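Local atomic coordinates of 336aa long hypothetical dTDP-glucose 4,6-dehydratase (Pyrococcus horikoshii, PDB entry 2HUN), a protein that probably acts as an NAD-dependent dTDP-glucose 4,6-dehydratase, a lyase of the nucleotide-sugar dehydratase family built on a Rossmann fold. Residues Y182-P193 with T307-W318. Sequence-based numbering, arbitrary orientation.
Sequences YGPYQFPEKLIP and TIDWYLKNEWWW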
ATOM      1  N   TYR A 182      11.561  19.535  11.163  1.00 25.21           N
ATOM      2  CA  TYR A 182      12.117  20.874  11.011  1.00 26.06           C
ATOM      3  C   TYR A 182      13.460  20.881  11.730  1.00 25.81           C
ATOM      4  O   TYR A 182      13.681  20.102  12.662  1.00 26.49           O
ATOM      5  CB  TYR A 182      11.173  21.933  11.600  1.00 26.24           C
ATOM      6  CG  TYR A 182      11.062  21.938  13.108  1.00 27.95           C
ATOM      7  CD1 TYR A 182      10.163  21.100  13.763  1.00 26.95           C
ATOM      8  CD2 TYR A 182      11.852  22.787  13.881  1.00 27.58           C
ATOM      9  CE1 TYR A 182      10.048  21.109  15.159  1.00 27.44           C
ATOM     10  CE2 TYR A 182      11.747  22.805  15.272  1.00 27.48           C
ATOM     11  CZ  TYR A 182      10.844  21.965  15.903  1.00 27.87           C
ATOM     12  OH  TYR A 182      10.733  21.990  17.275  1.00 30.18           O
ATOM     13  N   GLY A 183      14.366  21.741  11.279  1.00 26.31           N
ATOM     14  CA  GLY A 183      15.680  21.814  11.883  1.00 23.84           C
ATOM     15  C   GLY A 183      16.738  22.073  10.828  1.00 24.51           C
ATOM     16  O   GLY A 183      16.407  22.447   9.697  1.00 23.33           O
ATOM     17  N   PRO A 184      18.023  21.865  11.158  1.00 24.08           N
ATOM     18  CA  PRO A 184      19.133  22.088  10.223  1.00 24.34           C
ATOM     19  C   PRO A 184      18.990  21.359   8.892  1.00 26.50           C
ATOM     20  O   PRO A 184      18.449  20.253   8.825  1.00 27.34           O
ATOM     21  CB  PRO A 184      20.349  21.599  11.008  1.00 23.82           C
ATOM     22  CG  PRO A 184      19.953  21.868  12.445  1.00 24.07           C
ATOM     23  CD  PRO A 184      18.522  21.405  12.469  1.00 22.59           C
ATOM     24  N   TYR A 185      19.469  21.996   7.830  1.00 27.31           N
ATOM     25  CA  TYR A 185      19.451  21.408   6.496  1.00 27.51           C
ATOM     26  C   TYR A 185      18.108  21.254   5.781  1.00 26.64           C
ATOM     27  O   TYR A 185      18.021  20.531   4.788  1.00 25.04           O
ATOM     28  CB  TYR A 185      20.162  20.055   6.534  1.00 30.17           C
ATOM     29  CG  TYR A 185      21.590  20.142   7.028  1.00 33.64           C
ATOM     30  CD1 TYR A 185      22.603  20.660   6.214  1.00 34.92           C
ATOM     31  CD2 TYR A 185      21.929  19.725   8.318  1.00 34.61           C
ATOM     32  CE1 TYR A 185      23.921  20.758   6.672  1.00 34.29           C
ATOM     33  CE2 TYR A 185      23.240  19.821   8.787  1.00 36.31           C
ATOM     34  CZ  TYR A 185      24.231  20.336   7.958  1.00 35.60           C
ATOM     35  OH  TYR A 185      25.529  20.407   8.417  1.00 36.38           O
ATOM     36  N   GLN A 186      17.061  21.912   6.270  1.00 26.05           N
ATOM     37  CA  GLN A 186      15.769  21.845   5.587  1.00 25.47           C
ATOM     38  C   GLN A 186      15.777  22.939   4.515  1.00 27.16           C
ATOM     39  O   GLN A 186      16.195  24.064   4.791  1.00 27.39           O
ATOM     40  CB  GLN A 186      14.621  22.094   6.565  1.00 23.80           C
ATOM     41  CG  GLN A 186      13.238  22.020   5.921  1.00 23.79           C
ATOM     42  CD  GLN A 186      12.111  21.999   6.950  1.00 26.34           C
ATOM     43  OE1 GLN A 186      12.060  22.840   7.845  1.00 25.04           O
ATOM     44  NE2 GLN A 186      11.201  21.035   6.816  1.00 25.11           N
ATOM     45  N   PHE A 187      15.320  22.626   3.302  1.00 28.27           N
ATOM     46  CA  PHE A 187      15.309  23.626   2.231  1.00 29.71           C
ATOM     47  C   PHE A 187      14.502  24.875   2.609  1.00 31.61           C
ATOM     48  O   PHE A 187      13.438  24.776   3.217  1.00 31.05           O
ATOM     49  CB  PHE A 187      14.801  23.003   0.930  1.00 27.21           C
ATOM     50  CG  PHE A 187      15.895  22.388   0.099  1.00 27.24           C
ATOM     51  CD1 PHE A 187      16.887  21.615   0.695  1.00 26.41           C
ATOM     52  CD2 PHE A 187      15.939  22.585  -1.276  1.00 28.33           C
ATOM     53  CE1 PHE A 187      17.910  21.045  -0.070  1.00 27.53           C
ATOM     54  CE2 PHE A 187      16.956  22.021  -2.053  1.00 27.32           C
ATOM     55  CZ  PHE A 187      17.942  21.248  -1.448  1.00 26.56           C
ATOM     56  N   PRO A 188      15.013  26.065   2.243  1.00 33.30           N
ATOM     57  CA  PRO A 188      14.478  27.413   2.483  1.00 34.13           C
ATOM     58  C   PRO A 188      13.007  27.733   2.237  1.00 35.63           C
ATOM     59  O   PRO A 188      12.462  28.619   2.902  1.00 37.75           O
ATOM     60  CB  PRO A 188      15.406  28.299   1.655  1.00 35.45           C
ATOM     61  CG  PRO A 188      15.797  27.412   0.533  1.00 34.39           C
ATOM     62  CD  PRO A 188      16.110  26.131   1.259  1.00 33.05           C
ATOM     63  N   GLU A 189      12.350  27.046   1.312  1.00 36.86           N
ATOM     64  CA  GLU A 189      10.946  27.359   1.081  1.00 39.03           C
ATOM     65  C   GLU A 189       9.976  26.689   2.047  1.00 38.42           C
ATOM     66  O   GLU A 189       8.783  26.973   2.014  1.00 38.34           O
ATOM     67  CB  GLU A 189      10.539  27.048  -0.361  1.00 41.64           C
ATOM     68  CG  GLU A 189      10.549  25.579  -0.732  1.00 46.46           C
ATOM     69  CD  GLU A 189      11.937  25.069  -1.043  1.00 49.14           C
ATOM     70  OE1 GLU A 189      12.775  25.868  -1.511  1.00 50.59           O
ATOM     71  OE2 GLU A 189      12.181  23.866  -0.837  1.00 51.03           O
ATOM     72  N   LYS A 190      10.476  25.797   2.901  1.00 36.39           N
ATOM     73  CA  LYS A 190       9.605  25.148   3.878  1.00 35.60           C
ATOM     74  C   LYS A 190       9.261  26.209   4.921  1.00 33.78           C
ATOM     75  O   LYS A 190      10.083  27.062   5.227  1.00 32.21           O
ATOM     76  CB  LYS A 190      10.309  23.959   4.544  1.00 37.07           C
ATOM     77  CG  LYS A 190      10.562  22.755   3.634  1.00 37.96           C
ATOM     78  CD  LYS A 190       9.258  22.111   3.184  1.00 40.72           C
ATOM     79  CE  LYS A 190       9.516  20.867   2.337  1.00 42.34           C
ATOM     80  NZ  LYS A 190       8.244  20.196   1.937  1.00 44.22           N
ATOM     81  N   LEU A 191       8.047  26.151   5.453  1.00 33.83           N
ATOM     82  CA  LEU A 191       7.563  27.122   6.432  1.00 32.94           C
ATOM     83  C   LEU A 191       8.526  27.738   7.447  1.00 33.59           C
ATOM     84  O   LEU A 191       8.730  28.953   7.458  1.00 34.88           O
ATOM     85  CB  LEU A 191       6.403  26.524   7.232  1.00 31.40           C
ATOM     86  CG  LEU A 191       5.795  27.475   8.275  1.00 34.01           C
ATOM     87  CD1 LEU A 191       5.070  28.614   7.567  1.00 31.48           C
ATOM     88  CD2 LEU A 191       4.831  26.716   9.190  1.00 32.22           C
ATOM     89  N   ILE A 192       9.098  26.905   8.311  1.00 32.74           N
ATOM     90  CA  ILE A 192       9.996  27.381   9.359  1.00 32.28           C
ATOM     91  C   ILE A 192      11.269  28.042   8.822  1.00 32.89           C
ATOM     92  O   ILE A 192      11.652  29.117   9.281  1.00 31.53           O
ATOM     93  CB  ILE A 192      10.320  26.232  10.349  1.00 32.07           C
ATOM     94  CG1 ILE A 192       9.029  25.837  11.081  1.00 33.37           C
ATOM     95  CG2 ILE A 192      11.374  26.661  11.351  1.00 31.62           C
ATOM     96  CD1 ILE A 192       9.146  24.616  11.972  1.00 31.96           C
ATOM     97  N   PRO A 193      11.941  27.415   7.842  1.00 33.11           N
ATOM     98  CA  PRO A 193      13.155  28.040   7.308  1.00 33.13           C
ATOM     99  C   PRO A 193      12.819  29.360   6.609  1.00 33.44           C
ATOM    100  O   PRO A 193      13.483  30.374   6.820  1.00 34.11           O
ATOM    101  CB  PRO A 193      13.679  26.995   6.325  1.00 33.54           C
ATOM    102  CG  PRO A 193      13.221  25.704   6.936  1.00 34.62           C
ATOM    103  CD  PRO A 193      11.799  26.037   7.344  1.00 32.74           C
ATOM    104  N   THR A 307      16.938  25.846  15.681  1.00 30.14           N
ATOM    105  CA  THR A 307      16.761  25.985  14.246  1.00 29.81           C
ATOM    106  C   THR A 307      17.062  27.424  13.815  1.00 31.21           C
ATOM    107  O   THR A 307      17.651  27.655  12.755  1.00 30.76           O
ATOM    108  CB  THR A 307      15.328  25.584  13.834  1.00 28.83           C
ATOM    109  OG1 THR A 307      15.095  24.221  14.221  1.00 28.62           O
ATOM    110  CG2 THR A 307      15.142  25.715  12.326  1.00 25.70           C
ATOM    111  N   ILE A 308      16.663  28.385  14.645  1.00 31.74           N
ATOM    112  CA  ILE A 308      16.921  29.793  14.358  1.00 32.81           C
ATOM    113  C   ILE A 308      18.434  30.019  14.339  1.00 33.84           C
ATOM    114  O   ILE A 308      18.975  30.573  13.381  1.00 33.99           O
ATOM    115  CB  ILE A 308      16.280  30.715  15.429  1.00 32.12           C
ATOM    116  CG1 ILE A 308      14.752  30.671  15.303  1.00 31.90           C
ATOM    117  CG2 ILE A 308      16.807  32.146  15.277  1.00 32.66           C
ATOM    118  CD1 ILE A 308      14.004  31.318  16.456  1.00 30.74           C
ATOM    119  N   ASP A 309      19.112  29.572  15.396  1.00 33.88           N
ATOM    120  CA  ASP A 309      20.559  29.724  15.494  1.00 34.67           C
ATOM    121  C   ASP A 309      21.286  29.111  14.298  1.00 34.99           C
ATOM    122  O   ASP A 309      22.197  29.722  13.745  1.00 34.50           O
ATOM    123  CB  ASP A 309      21.087  29.074  16.776  1.00 37.19           C
ATOM    124  CG  ASP A 309      20.551  29.735  18.033  1.00 39.73           C
ATOM    125  OD1 ASP A 309      19.770  30.702  17.917  1.00 41.54           O
ATOM    126  OD2 ASP A 309      20.914  29.283  19.137  1.00 40.37           O
ATOM    127  N   TRP A 310      20.885  27.906  13.901  1.00 33.12           N
ATOM    128  CA  TRP A 310      21.533  27.231  12.779  1.00 31.17           C
ATOM    129  C   TRP A 310      21.438  28.007  11.469  1.00 30.94           C
ATOM    130  O   TRP A 310      22.437  28.165  10.768  1.00 31.81           O
ATOM    131  CB  TRP A 310      20.942  25.834  12.560  1.00 28.13           C
ATOM    132  CG  TRP A 310      21.760  25.006  11.611  1.00 26.11           C
ATOM    133  CD1 TRP A 310      22.828  24.219  11.928  1.00 26.71           C
ATOM    134  CD2 TRP A 310      21.624  24.939  10.183  1.00 24.91           C
ATOM    135  NE1 TRP A 310      23.367  23.667  10.788  1.00 24.86           N
ATOM    136  CE2 TRP A 310      22.648  24.094   9.704  1.00 24.62           C
ATOM    137  CE3 TRP A 310      20.736  25.513   9.263  1.00 25.31           C
ATOM    138  CZ2 TRP A 310      22.812  23.806   8.343  1.00 25.17           C
ATOM    139  CZ3 TRP A 310      20.897  25.228   7.909  1.00 25.87           C
ATOM    140  CH2 TRP A 310      21.931  24.381   7.462  1.00 26.12           C
ATOM    141  N   TYR A 311      20.240  28.477  11.131  1.00 31.48           N
ATOM    142  CA  TYR A 311      20.045  29.212   9.887  1.00 31.28           C
ATOM    143  C   TYR A 311      20.731  30.566   9.857  1.00 32.93           C
ATOM    144  O   TYR A 311      21.160  31.026   8.795  1.00 32.31           O
ATOM    145  CB  TYR A 311      18.551  29.383   9.584  1.00 29.39           C
ATOM    146  CG  TYR A 311      17.956  28.155   8.938  1.00 29.41           C
ATOM    147  CD1 TYR A 311      17.526  27.081   9.711  1.00 28.27           C
ATOM    148  CD2 TYR A 311      17.918  28.027   7.549  1.00 29.13           C
ATOM    149  CE1 TYR A 311      17.079  25.903   9.119  1.00 30.55           C
ATOM    150  CE2 TYR A 311      17.479  26.853   6.947  1.00 30.25           C
ATOM    151  CZ  TYR A 311      17.063  25.794   7.740  1.00 28.68           C
ATOM    152  OH  TYR A 311      16.667  24.614   7.160  1.00 28.66           O
ATOM    153  N   LEU A 312      20.841  31.210  11.012  1.00 33.36           N
ATOM    154  CA  LEU A 312      21.491  32.506  11.049  1.00 35.01           C
ATOM    155  C   LEU A 312      23.009  32.341  10.872  1.00 35.62           C
ATOM    156  O   LEU A 312      23.646  33.160  10.208  1.00 37.93           O
ATOM    157  CB  LEU A 312      21.142  33.230  12.356  1.00 31.90           C
ATOM    158  CG  LEU A 312      19.656  33.597  12.453  1.00 31.27           C
ATOM    159  CD1 LEU A 312      19.372  34.336  13.750  1.00 30.17           C
ATOM    160  CD2 LEU A 312      19.272  34.458  11.254  1.00 31.85           C
ATOM    161  N   LYS A 313      23.570  31.254  11.415  1.00 36.04           N
ATOM    162  CA  LYS A 313      25.009  30.974  11.318  1.00 36.69           C
ATOM    163  C   LYS A 313      25.419  30.177  10.083  1.00 34.90           C
ATOM    164  O   LYS A 313      26.605  29.942   9.853  1.00 36.07           O
ATOM    165  CB  LYS A 313      25.489  30.198  12.553  1.00 39.14           C
ATOM    166  CG  LYS A 313      26.902  29.611  12.413  1.00 43.13           C
ATOM    167  CD  LYS A 313      27.081  28.333  13.223  1.00 45.30           C
ATOM    168  CE  LYS A 313      28.408  27.660  12.884  1.00 46.93           C
ATOM    169  NZ  LYS A 313      28.846  27.921  11.473  1.00 47.68           N
ATOM    170  N   ASN A 314      24.457  29.747   9.283  1.00 31.93           N
ATOM    171  CA  ASN A 314      24.818  28.959   8.120  1.00 31.03           C
ATOM    172  C   ASN A 314      24.235  29.528   6.849  1.00 29.75           C
ATOM    173  O   ASN A 314      23.722  28.799   5.998  1.00 28.31           O
ATOM    174  CB  ASN A 314      24.371  27.511   8.328  1.00 29.33           C
ATOM    175  CG  ASN A 314      25.287  26.757   9.275  1.00 30.68           C
ATOM    176  OD1 ASN A 314      26.383  26.345   8.892  1.00 31.27           O
ATOM    177  ND2 ASN A 314      24.853  26.591  10.527  1.00 29.01           N
ATOM    178  N   GLU A 315      24.338  30.845   6.719  1.00 28.48           N
ATOM    179  CA  GLU A 315      23.830  31.520   5.540  1.00 30.09           C
ATOM    180  C   GLU A 315      24.496  30.929   4.302  1.00 28.54           C
ATOM    181  O   GLU A 315      23.926  30.940   3.218  1.00 29.65           O
ATOM    182  CB  GLU A 315      24.104  33.030   5.636  1.00 32.75           C
ATOM    183  CG  GLU A 315      23.632  33.822   4.424  1.00 35.24           C
ATOM    184  CD  GLU A 315      23.556  35.321   4.684  1.00 37.14           C
ATOM    185  OE1 GLU A 315      23.627  35.741   5.860  1.00 37.27           O
ATOM    186  OE2 GLU A 315      23.413  36.077   3.704  1.00 38.49           O
ATOM    187  N   TRP A 316      25.698  30.393   4.475  1.00 29.67           N
ATOM    188  CA  TRP A 316      26.429  29.795   3.360  1.00 31.52           C
ATOM    189  C   TRP A 316      25.643  28.639   2.739  1.00 31.93           C
ATOM    190  O   TRP A 316      25.699  28.419   1.524  1.00 30.31           O
ATOM    191  CB  TRP A 316      27.788  29.269   3.827  1.00 31.05           C
ATOM    192  CG  TRP A 316      27.705  28.041   4.685  1.00 31.74           C
ATOM    193  CD1 TRP A 316      27.540  27.988   6.043  1.00 33.51           C
ATOM    194  CD2 TRP A 316      27.761  26.684   4.235  1.00 30.99           C
ATOM    195  NE1 TRP A 316      27.493  26.678   6.465  1.00 31.19           N
ATOM    196  CE2 TRP A 316      27.626  25.857   5.373  1.00 32.85           C
ATOM    197  CE3 TRP A 316      27.910  26.084   2.975  1.00 31.82           C
ATOM    198  CZ2 TRP A 316      27.637  24.459   5.290  1.00 31.45           C
ATOM    199  CZ3 TRP A 316      27.920  24.695   2.892  1.00 31.72           C
ATOM    200  CH2 TRP A 316      27.785  23.900   4.043  1.00 32.52           C
ATOM    201  N   TRP A 317      24.903  27.918   3.581  1.00 31.15           N
ATOM    202  CA  TRP A 317      24.127  26.764   3.131  1.00 30.52           C
ATOM    203  C   TRP A 317      22.809  27.092   2.412  1.00 30.50           C
ATOM    204  O   TRP A 317      22.593  26.627   1.293  1.00 30.24           O
ATOM    205  CB  TRP A 317      23.840  25.828   4.321  1.00 30.91           C
ATOM    206  CG  TRP A 317      23.167  24.538   3.921  1.00 29.51           C
ATOM    207  CD1 TRP A 317      23.773  23.390   3.488  1.00 29.28           C
ATOM    208  CD2 TRP A 317      21.758  24.302   3.844  1.00 26.90           C
ATOM    209  NE1 TRP A 317      22.824  22.451   3.144  1.00 28.08           N
ATOM    210  CE2 TRP A 317      21.579  22.985   3.353  1.00 28.21           C
ATOM    211  CE3 TRP A 317      20.626  25.074   4.139  1.00 26.39           C
ATOM    212  CZ2 TRP A 317      20.310  22.426   3.150  1.00 26.49           C
ATOM    213  CZ3 TRP A 317      19.366  24.520   3.936  1.00 25.40           C
ATOM    214  CH2 TRP A 317      19.220  23.204   3.446  1.00 25.44           C
ATOM    215  N   TRP A 318      21.945  27.894   3.034  1.00 29.54           N
ATOM    216  CA  TRP A 318      20.645  28.216   2.436  1.00 31.67           C
ATOM    217  C   TRP A 318      20.630  29.286   1.352  1.00 32.18           C
ATOM    218  O   TRP A 318      19.768  29.287   0.471  1.00 31.06           O
ATOM    219  CB  TRP A 318      19.638  28.623   3.522  1.00 32.48           C
ATOM    220  CG  TRP A 318      20.056  29.762   4.427  1.00 32.92           C
ATOM    221  CD1 TRP A 318      20.605  29.658   5.675  1.00 34.47           C
ATOM    222  CD2 TRP A 318      19.838  31.171   4.204  1.00 32.30           C
ATOM    223  NE1 TRP A 318      20.731  30.896   6.255  1.00 33.94           N
ATOM    224  CE2 TRP A 318      20.275  31.839   5.379  1.00 33.90           C
ATOM    225  CE3 TRP A 318      19.322  31.917   3.144  1.00 33.33           C
ATOM    226  CZ2 TRP A 318      20.204  33.233   5.502  1.00 34.28           C
ATOM    227  CZ3 TRP A 318      19.252  33.298   3.274  1.00 34.21           C
ATOM    228  CH2 TRP A 318      19.688  33.941   4.445  1.00 33.98           C
TER
HETATM  229  O   HOH W   1      25.716  21.579  10.839  1.00 57.22           O
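The hydroxyl of Tyr311 reaches into the type II turn of Gly183 to Gln186 and donates a very short hydrogen bond, 2.5 Å from its OH to Gln186 O, an acceptor lying at the ring edge. The same OH lies 2.9 Å from Gln186 N, while Gly183 O also sits near the plane of the ring. The Gln186 side chain comes within about 5 Å (nearest atoms) of the bound NAD. Pro193 covers part of one ring face of Tyr311, and Trp310 CE3 packs over the opposite one. Trp310 leaves helix 300-313 with CG anti to the backbone N (chi1 -168°), which lays its indole against Pro184 and Tyr185 of the turn. Pro184 CB stands 3.5 Å from the centroid of the five-membered ring, almost on its normal, a clear CH-pi contact. Farther out, the CZ2 edge points at the centre of the Tyr185 ring in an edge-to-face pair with planes at 55°. A water accepts from Trp310 NE1 and also bonds to Tyr185 OH, joining the two polar ends. Tyr185 in turn presents its own edge to the face of Trp317, the planes at 90°, and its CA lies 3.8 Å from the centroid of the six-membered ring of that indole. Trp317 NE1 is hydrogen-bonded to Asn46 OD1, and Phe187 completes the aromatic cluster. An alanine in place of Trp310 would probably leave Pro184 and the Tyr185 ring without their aromatic support and the bridging water without its indole donor. At the other end, Thr307 CG2 meets Ile192 CG2, while Thr307 OG1 is hydrogen-bonded to Gly303 O. Aromatic packing and the hydrogen bond from Tyr311 thus join the loop after strand 172-182 to the C-terminal helices, consistent with fixing the turn's path.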